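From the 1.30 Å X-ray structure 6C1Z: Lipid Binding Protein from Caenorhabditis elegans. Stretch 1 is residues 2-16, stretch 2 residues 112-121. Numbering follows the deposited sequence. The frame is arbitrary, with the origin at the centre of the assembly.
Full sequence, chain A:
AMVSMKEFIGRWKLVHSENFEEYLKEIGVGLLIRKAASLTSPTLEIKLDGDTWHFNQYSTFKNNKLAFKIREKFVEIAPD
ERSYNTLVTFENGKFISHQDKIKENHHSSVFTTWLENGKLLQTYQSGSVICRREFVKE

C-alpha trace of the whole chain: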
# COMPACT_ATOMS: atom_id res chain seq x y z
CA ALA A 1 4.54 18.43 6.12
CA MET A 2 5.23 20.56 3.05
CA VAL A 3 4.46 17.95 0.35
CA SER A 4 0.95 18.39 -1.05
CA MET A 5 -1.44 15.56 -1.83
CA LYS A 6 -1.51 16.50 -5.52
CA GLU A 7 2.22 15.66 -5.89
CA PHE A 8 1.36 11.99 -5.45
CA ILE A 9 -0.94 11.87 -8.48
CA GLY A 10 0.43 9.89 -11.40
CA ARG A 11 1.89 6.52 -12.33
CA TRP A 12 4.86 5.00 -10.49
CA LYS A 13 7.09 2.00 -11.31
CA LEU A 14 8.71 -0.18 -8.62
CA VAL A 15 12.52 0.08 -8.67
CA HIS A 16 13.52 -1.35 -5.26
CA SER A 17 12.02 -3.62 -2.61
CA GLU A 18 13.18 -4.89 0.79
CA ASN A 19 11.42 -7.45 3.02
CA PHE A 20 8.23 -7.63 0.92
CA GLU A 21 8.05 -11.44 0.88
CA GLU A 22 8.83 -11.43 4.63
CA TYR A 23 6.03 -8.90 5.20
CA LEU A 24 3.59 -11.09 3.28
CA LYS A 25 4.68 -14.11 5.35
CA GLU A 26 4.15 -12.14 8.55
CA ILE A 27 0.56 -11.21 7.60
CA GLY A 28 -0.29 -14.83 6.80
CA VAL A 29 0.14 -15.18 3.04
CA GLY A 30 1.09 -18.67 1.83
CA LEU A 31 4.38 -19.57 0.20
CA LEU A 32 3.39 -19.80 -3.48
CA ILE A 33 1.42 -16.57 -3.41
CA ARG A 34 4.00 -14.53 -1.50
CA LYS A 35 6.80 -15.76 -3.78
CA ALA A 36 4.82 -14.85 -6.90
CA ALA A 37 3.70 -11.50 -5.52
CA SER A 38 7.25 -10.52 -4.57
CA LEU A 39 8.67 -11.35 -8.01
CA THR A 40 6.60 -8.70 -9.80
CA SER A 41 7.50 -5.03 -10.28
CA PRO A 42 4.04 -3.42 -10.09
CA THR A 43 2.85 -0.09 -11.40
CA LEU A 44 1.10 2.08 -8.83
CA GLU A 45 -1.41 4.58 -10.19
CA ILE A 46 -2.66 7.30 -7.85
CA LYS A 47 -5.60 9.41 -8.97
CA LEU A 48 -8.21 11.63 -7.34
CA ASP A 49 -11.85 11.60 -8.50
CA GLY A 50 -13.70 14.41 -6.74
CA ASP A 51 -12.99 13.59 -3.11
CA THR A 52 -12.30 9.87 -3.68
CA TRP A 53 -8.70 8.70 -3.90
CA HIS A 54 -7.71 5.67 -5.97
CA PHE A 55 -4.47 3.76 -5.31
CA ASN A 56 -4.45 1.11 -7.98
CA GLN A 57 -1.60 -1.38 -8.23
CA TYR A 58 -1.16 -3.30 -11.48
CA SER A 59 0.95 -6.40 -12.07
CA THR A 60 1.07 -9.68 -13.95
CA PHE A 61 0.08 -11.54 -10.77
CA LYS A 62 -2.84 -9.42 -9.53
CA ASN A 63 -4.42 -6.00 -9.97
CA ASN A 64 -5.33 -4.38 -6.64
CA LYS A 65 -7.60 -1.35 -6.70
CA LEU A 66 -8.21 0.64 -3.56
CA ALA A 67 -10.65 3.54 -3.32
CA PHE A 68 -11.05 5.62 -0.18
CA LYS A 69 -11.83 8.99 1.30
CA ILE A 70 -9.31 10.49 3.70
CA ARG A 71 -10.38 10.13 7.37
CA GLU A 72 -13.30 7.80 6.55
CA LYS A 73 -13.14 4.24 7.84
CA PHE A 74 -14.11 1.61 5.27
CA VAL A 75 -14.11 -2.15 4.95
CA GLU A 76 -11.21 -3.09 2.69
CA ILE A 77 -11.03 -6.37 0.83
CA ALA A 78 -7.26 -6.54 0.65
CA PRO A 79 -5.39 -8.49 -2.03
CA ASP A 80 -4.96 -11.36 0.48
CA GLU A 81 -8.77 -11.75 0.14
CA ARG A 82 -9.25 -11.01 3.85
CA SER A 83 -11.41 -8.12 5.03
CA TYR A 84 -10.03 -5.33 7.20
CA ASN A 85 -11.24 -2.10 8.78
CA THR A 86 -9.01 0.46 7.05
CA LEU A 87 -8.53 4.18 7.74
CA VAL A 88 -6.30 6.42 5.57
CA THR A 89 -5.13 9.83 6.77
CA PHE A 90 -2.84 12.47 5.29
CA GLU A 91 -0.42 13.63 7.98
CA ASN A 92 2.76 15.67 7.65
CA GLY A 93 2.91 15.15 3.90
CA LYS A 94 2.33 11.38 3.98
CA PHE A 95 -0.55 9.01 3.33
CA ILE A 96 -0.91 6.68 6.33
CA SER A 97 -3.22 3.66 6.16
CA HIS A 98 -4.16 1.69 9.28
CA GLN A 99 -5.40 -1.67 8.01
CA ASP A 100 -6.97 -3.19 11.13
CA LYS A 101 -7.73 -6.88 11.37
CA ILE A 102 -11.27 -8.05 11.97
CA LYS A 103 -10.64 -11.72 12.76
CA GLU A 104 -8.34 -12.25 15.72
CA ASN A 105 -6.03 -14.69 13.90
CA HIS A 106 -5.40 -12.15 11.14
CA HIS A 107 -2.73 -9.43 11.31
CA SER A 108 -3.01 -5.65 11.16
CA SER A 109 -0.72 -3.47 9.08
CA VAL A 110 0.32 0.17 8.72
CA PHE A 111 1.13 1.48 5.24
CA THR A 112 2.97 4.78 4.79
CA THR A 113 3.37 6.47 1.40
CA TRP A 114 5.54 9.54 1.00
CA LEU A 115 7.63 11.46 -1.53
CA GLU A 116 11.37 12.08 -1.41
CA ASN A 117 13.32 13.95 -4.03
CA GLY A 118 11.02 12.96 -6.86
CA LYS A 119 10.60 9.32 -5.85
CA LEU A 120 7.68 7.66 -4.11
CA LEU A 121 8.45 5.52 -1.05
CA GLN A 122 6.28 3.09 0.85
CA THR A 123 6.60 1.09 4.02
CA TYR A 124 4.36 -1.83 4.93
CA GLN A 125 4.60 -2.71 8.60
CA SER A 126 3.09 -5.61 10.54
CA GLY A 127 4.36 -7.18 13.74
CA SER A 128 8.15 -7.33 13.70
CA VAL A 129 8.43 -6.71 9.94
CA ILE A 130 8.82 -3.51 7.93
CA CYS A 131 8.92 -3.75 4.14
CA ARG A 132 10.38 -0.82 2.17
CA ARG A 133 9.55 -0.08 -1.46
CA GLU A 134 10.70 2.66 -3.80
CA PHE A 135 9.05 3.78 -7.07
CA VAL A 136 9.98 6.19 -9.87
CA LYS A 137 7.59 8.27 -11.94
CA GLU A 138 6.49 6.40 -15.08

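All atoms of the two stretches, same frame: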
# COMPACT_ATOMS: atom_id res chain seq x y z
N MET A 2 5.39 19.64 4.17
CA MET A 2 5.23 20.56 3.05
C MET A 2 4.58 19.89 1.84
O MET A 2 3.77 20.52 1.15
CB MET A 2 6.57 21.26 2.72
CG MET A 2 7.67 20.36 2.15
SD MET A 2 8.24 19.08 3.29
CE MET A 2 9.51 18.28 2.31
N VAL A 3 4.89 18.61 1.58
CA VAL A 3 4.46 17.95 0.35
C VAL A 3 2.94 17.95 0.29
O VAL A 3 2.27 17.64 1.28
CB VAL A 3 5.01 16.51 0.30
CG1 VAL A 3 4.49 15.74 -0.93
CG2 VAL A 3 6.52 16.50 0.33
N SER A 4 2.39 18.37 -0.85
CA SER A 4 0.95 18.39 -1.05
C SER A 4 0.45 17.08 -1.63
O SER A 4 1.17 16.37 -2.33
CB SER A 4 0.54 19.52 -1.99
OG SER A 4 1.10 19.34 -3.27
N MET A 5 -0.82 16.79 -1.35
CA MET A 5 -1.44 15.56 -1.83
C MET A 5 -1.34 15.45 -3.35
O MET A 5 -1.10 14.36 -3.88
CB MET A 5 -2.91 15.53 -1.40
CG MET A 5 -3.12 15.66 0.11
SD MET A 5 -4.84 15.44 0.62
CE MET A 5 -4.66 13.76 0.68
N LYS A 6 -1.51 16.56 -4.06
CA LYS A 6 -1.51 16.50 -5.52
C LYS A 6 -0.19 15.99 -6.10
O LYS A 6 -0.19 15.46 -7.22
CB LYS A 6 -1.84 17.88 -6.10
CG LYS A 6 -0.79 18.94 -5.85
CD LYS A 6 -1.06 20.22 -6.63
CE LYS A 6 0.07 21.23 -6.42
NZ LYS A 6 -0.00 22.38 -7.37
N GLU A 7 0.94 16.13 -5.39
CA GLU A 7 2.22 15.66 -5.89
C GLU A 7 2.29 14.15 -6.01
O GLU A 7 3.19 13.63 -6.69
CB GLU A 7 3.34 16.19 -4.99
CG GLU A 7 3.41 17.70 -4.92
CD GLU A 7 4.46 18.21 -3.94
OE1 GLU A 7 5.64 17.82 -4.05
OE2 GLU A 7 4.08 19.00 -3.05
N PHE A 8 1.37 13.43 -5.36
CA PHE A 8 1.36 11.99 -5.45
C PHE A 8 0.68 11.49 -6.72
O PHE A 8 0.83 10.30 -7.06
CB PHE A 8 0.62 11.41 -4.25
CG PHE A 8 1.36 11.51 -2.94
CD1 PHE A 8 1.38 12.71 -2.21
CD2 PHE A 8 2.06 10.44 -2.44
CE1 PHE A 8 2.04 12.78 -1.00
CE2 PHE A 8 2.72 10.51 -1.23
CZ PHE A 8 2.73 11.71 -0.51
N ILE A 9 -0.11 12.34 -7.37
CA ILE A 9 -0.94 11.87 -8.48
C ILE A 9 -0.06 11.52 -9.67
O ILE A 9 0.81 12.30 -10.09
CB ILE A 9 -1.98 12.94 -8.83
CG1 ILE A 9 -3.01 13.01 -7.71
CG2 ILE A 9 -2.64 12.63 -10.18
CD1 ILE A 9 -3.92 14.18 -7.77
N GLY A 10 -0.26 10.32 -10.21
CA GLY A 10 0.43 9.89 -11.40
C GLY A 10 0.65 8.39 -11.35
O GLY A 10 0.02 7.69 -10.58
N ARG A 11 1.58 7.93 -12.18
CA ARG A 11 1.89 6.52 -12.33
C ARG A 11 3.35 6.30 -11.93
O ARG A 11 4.22 7.08 -12.33
CB ARG A 11 1.62 6.06 -13.78
CG ARG A 11 0.12 5.83 -14.07
CD ARG A 11 -0.24 5.72 -15.55
NE ARG A 11 0.34 4.53 -16.18
CZ ARG A 11 -0.22 3.33 -16.17
NH1 ARG A 11 -1.38 3.12 -15.56
NH2 ARG A 11 0.41 2.32 -16.76
N TRP A 12 3.60 5.24 -11.18
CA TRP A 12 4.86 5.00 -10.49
C TRP A 12 5.27 3.55 -10.70
O TRP A 12 4.43 2.64 -10.63
CB TRP A 12 4.66 5.27 -8.99
CG TRP A 12 4.21 6.66 -8.62
CD1 TRP A 12 2.91 7.09 -8.45
CD2 TRP A 12 5.04 7.80 -8.36
NE1 TRP A 12 2.90 8.42 -8.11
CE2 TRP A 12 4.19 8.87 -8.05
CE3 TRP A 12 6.44 8.02 -8.37
CZ2 TRP A 12 4.68 10.13 -7.71
CZ3 TRP A 12 6.90 9.26 -8.04
CH2 TRP A 12 6.03 10.30 -7.73
N LYS A 13 6.56 3.32 -10.97
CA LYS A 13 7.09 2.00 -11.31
C LYS A 13 8.03 1.54 -10.20
O LYS A 13 8.93 2.29 -9.80
CB LYS A 13 7.85 2.05 -12.64
CG LYS A 13 6.98 2.38 -13.84
CD LYS A 13 6.12 1.22 -14.25
CE LYS A 13 5.34 1.56 -15.51
NZ LYS A 13 4.67 0.37 -16.11
N LEU A 14 7.84 0.31 -9.70
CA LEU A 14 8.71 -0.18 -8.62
C LEU A 14 10.14 -0.33 -9.12
O LEU A 14 10.38 -0.98 -10.14
CB LEU A 14 8.20 -1.52 -8.11
CG LEU A 14 8.94 -2.07 -6.89
CD1 LEU A 14 8.57 -1.32 -5.64
CD2 LEU A 14 8.72 -3.55 -6.71
N VAL A 15 11.10 0.25 -8.39
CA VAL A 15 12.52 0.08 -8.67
C VAL A 15 13.30 -0.59 -7.55
O VAL A 15 14.42 -1.05 -7.80
CB VAL A 15 13.18 1.41 -9.08
CG1 VAL A 15 12.57 1.93 -10.36
CG2 VAL A 15 13.05 2.44 -7.97
N HIS A 16 12.79 -0.66 -6.32
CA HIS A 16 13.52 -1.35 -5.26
C HIS A 16 12.52 -1.87 -4.24
O HIS A 16 11.51 -1.23 -3.97
CB HIS A 16 14.53 -0.43 -4.56
CG HIS A 16 15.15 -1.06 -3.35
ND1 HIS A 16 16.19 -1.96 -3.43
CD2 HIS A 16 14.87 -0.93 -2.03
CE1 HIS A 16 16.53 -2.35 -2.22
NE2 HIS A 16 15.75 -1.74 -1.35
N THR A 112 2.62 3.37 4.87
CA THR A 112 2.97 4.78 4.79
C THR A 112 3.49 5.05 3.40
O THR A 112 4.35 4.31 2.92
CB THR A 112 4.03 5.13 5.83
OG1 THR A 112 3.57 4.71 7.12
CG2 THR A 112 4.28 6.63 5.84
N THR A 113 2.96 6.10 2.75
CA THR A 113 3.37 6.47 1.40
C THR A 113 3.80 7.92 1.44
O THR A 113 3.07 8.79 1.91
CB THR A 113 2.24 6.27 0.40
OG1 THR A 113 1.80 4.90 0.45
CG2 THR A 113 2.66 6.55 -1.00
N TRP A 114 5.00 8.19 0.93
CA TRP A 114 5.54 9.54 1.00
C TRP A 114 6.44 9.78 -0.20
O TRP A 114 6.82 8.86 -0.91
CB TRP A 114 6.19 9.84 2.36
CG TRP A 114 7.55 9.27 2.60
CD1 TRP A 114 8.75 9.95 2.52
CD2 TRP A 114 7.89 7.93 2.99
NE1 TRP A 114 9.78 9.11 2.80
CE2 TRP A 114 9.29 7.88 3.15
CE3 TRP A 114 7.13 6.78 3.25
CZ2 TRP A 114 9.96 6.71 3.49
CZ3 TRP A 114 7.79 5.63 3.63
CH2 TRP A 114 9.21 5.60 3.75
N LEU A 115 6.78 11.04 -0.41
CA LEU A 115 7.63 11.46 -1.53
C LEU A 115 8.97 11.97 -1.02
O LEU A 115 9.05 12.69 -0.02
CB LEU A 115 6.96 12.55 -2.35
CG LEU A 115 5.60 12.24 -2.97
CD1 LEU A 115 5.08 13.41 -3.77
CD2 LEU A 115 5.68 11.00 -3.84
N GLU A 116 10.03 11.60 -1.73
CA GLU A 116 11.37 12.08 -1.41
C GLU A 116 12.09 12.34 -2.71
O GLU A 116 12.33 11.41 -3.48
CB GLU A 116 12.16 11.08 -0.58
CG GLU A 116 11.70 11.08 0.84
CD GLU A 116 12.57 10.25 1.73
OE1 GLU A 116 13.45 9.53 1.21
OE2 GLU A 116 12.34 10.30 2.96
N ASN A 117 12.45 13.59 -2.94
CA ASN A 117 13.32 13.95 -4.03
C ASN A 117 12.87 13.32 -5.34
O ASN A 117 13.66 12.79 -6.12
CB ASN A 117 14.77 13.61 -3.69
CG ASN A 117 15.21 14.23 -2.38
OD1 ASN A 117 15.08 15.44 -2.20
ND2 ASN A 117 15.68 13.41 -1.45
N GLY A 118 11.56 13.40 -5.59
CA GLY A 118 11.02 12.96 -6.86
C GLY A 118 10.62 11.51 -6.91
O GLY A 118 9.96 11.10 -7.87
N LYS A 119 10.97 10.72 -5.91
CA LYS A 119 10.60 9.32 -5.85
C LYS A 119 9.45 9.15 -4.88
O LYS A 119 9.20 9.99 -4.01
CB LYS A 119 11.78 8.47 -5.39
CG LYS A 119 12.93 8.45 -6.40
CD LYS A 119 13.97 7.39 -6.05
CE LYS A 119 14.68 6.88 -7.29
NZ LYS A 119 15.64 5.78 -7.01
N LEU A 120 8.74 8.04 -5.03
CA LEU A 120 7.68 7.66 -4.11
C LEU A 120 8.12 6.45 -3.30
O LEU A 120 8.62 5.46 -3.86
CB LEU A 120 6.38 7.40 -4.84
CG LEU A 120 5.18 6.99 -3.99
CD1 LEU A 120 3.88 7.48 -4.65
CD2 LEU A 120 5.13 5.49 -3.82
N LEU A 121 8.00 6.55 -1.97
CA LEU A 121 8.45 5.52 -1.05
C LEU A 121 7.24 4.98 -0.30
O LEU A 121 6.29 5.71 -0.04
CB LEU A 121 9.52 6.05 -0.06
CG LEU A 121 10.96 6.11 -0.57
CD1 LEU A 121 11.10 7.10 -1.69
CD2 LEU A 121 11.92 6.43 0.55

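No hydrogen bond crosses between these two stretches. They are held mainly by apolar packing, 454 Å² of buried surface counted over both sides, and several polar groups, among them Glu7 OE2 and Trp12 NE1, are bonded within their own stretch.

The walk begins at Val3, whose CA-to-CB bond points toward stretch 2. With chi1 at t, its CG1 sits 3.7 Å from Leu115 CD1, a compact branched side chain meeting the end of a longer one. Ser4 turns away and serves the local fold instead: its N and its OG both donate to Glu7 OE2, Ser4 N at 2.8 Å from that atom and Ser4 OG at 3.0 Å. Met5 and Lys6 point away and take no part, but their carbonyls accept local backbone bonds: Phe8 N donates to Met5 O at 3.0 Å, and Ile9 N to Lys6 O at 3.1 Å. Glu7 OE2 accepts both bonds from Ser4, while Glu7 CB, in the same side chain, lies 3.5 Å from Leu115 CD1. The Glu7 carbonyl O is equally near, 3.5 Å from the same Leu115 CD1.

Phe8 is the first large anchor. Its CA-to-CB bond runs sideways, yet chi1 at m brings the ring in against stretch 2. Leu115 CG stands 3.8 Å from the centroid of the Phe8 ring, only 13° off the normal, a CH-pi contact over the face. The edge of the same ring is used as well: Phe8 CE2 approaches Trp114 CA at 3.7 Å, near the ring plane. Phe8 CE2 also lies 3.6 Å from Thr113 O, and Phe8 CD2 reaches Leu120 CD1 at 4.1 Å, so one aromatic touches leucines from both strands of the hairpin.

Gly10 opens the strand at phi/psi of 148/-162, angles at which a CB would jam against the preceding carbonyl. Arg11 and Lys13 lie out of reach, while Trp12 between them points toward stretch 2, the alternation expected of a strand. Trp12 NE1 donates to Phe8 O at 3.0 Å, tying the indole to the Phe8 backbone and satisfying its polar atom while its carbon surface packs. Leu120 covers one face: its CD1 is 3.7 Å from the centroid of the Trp12 five-membered ring, 10° off the normal, and its CB is 3.6 Å from Trp12 CE3. Trp12 CH2 meets Leu115 CD2 at 4.0 Å, and at the ring edge Trp12 CZ3 lies 3.6 Å from Gly118 O, in the type I' turn.

Val15 closes the contact more loosely, its CG2 4.3 Å from Lys119 NZ at an exposed margin.

The rule to read here is aromatics against leucines. Phe8, Trp12 and Leu120 are buried, where phenyl and indole suit as large, flat apolar surfaces. Leu115, with 100 Å² covered, is the largest contributor, touching Val3, Glu7, Phe8 and Trp12. It sits in a hairpin paired by Trp114 N to Leu121 O at 3.0 Å and Glu116 N to Lys119 O at 2.9 Å.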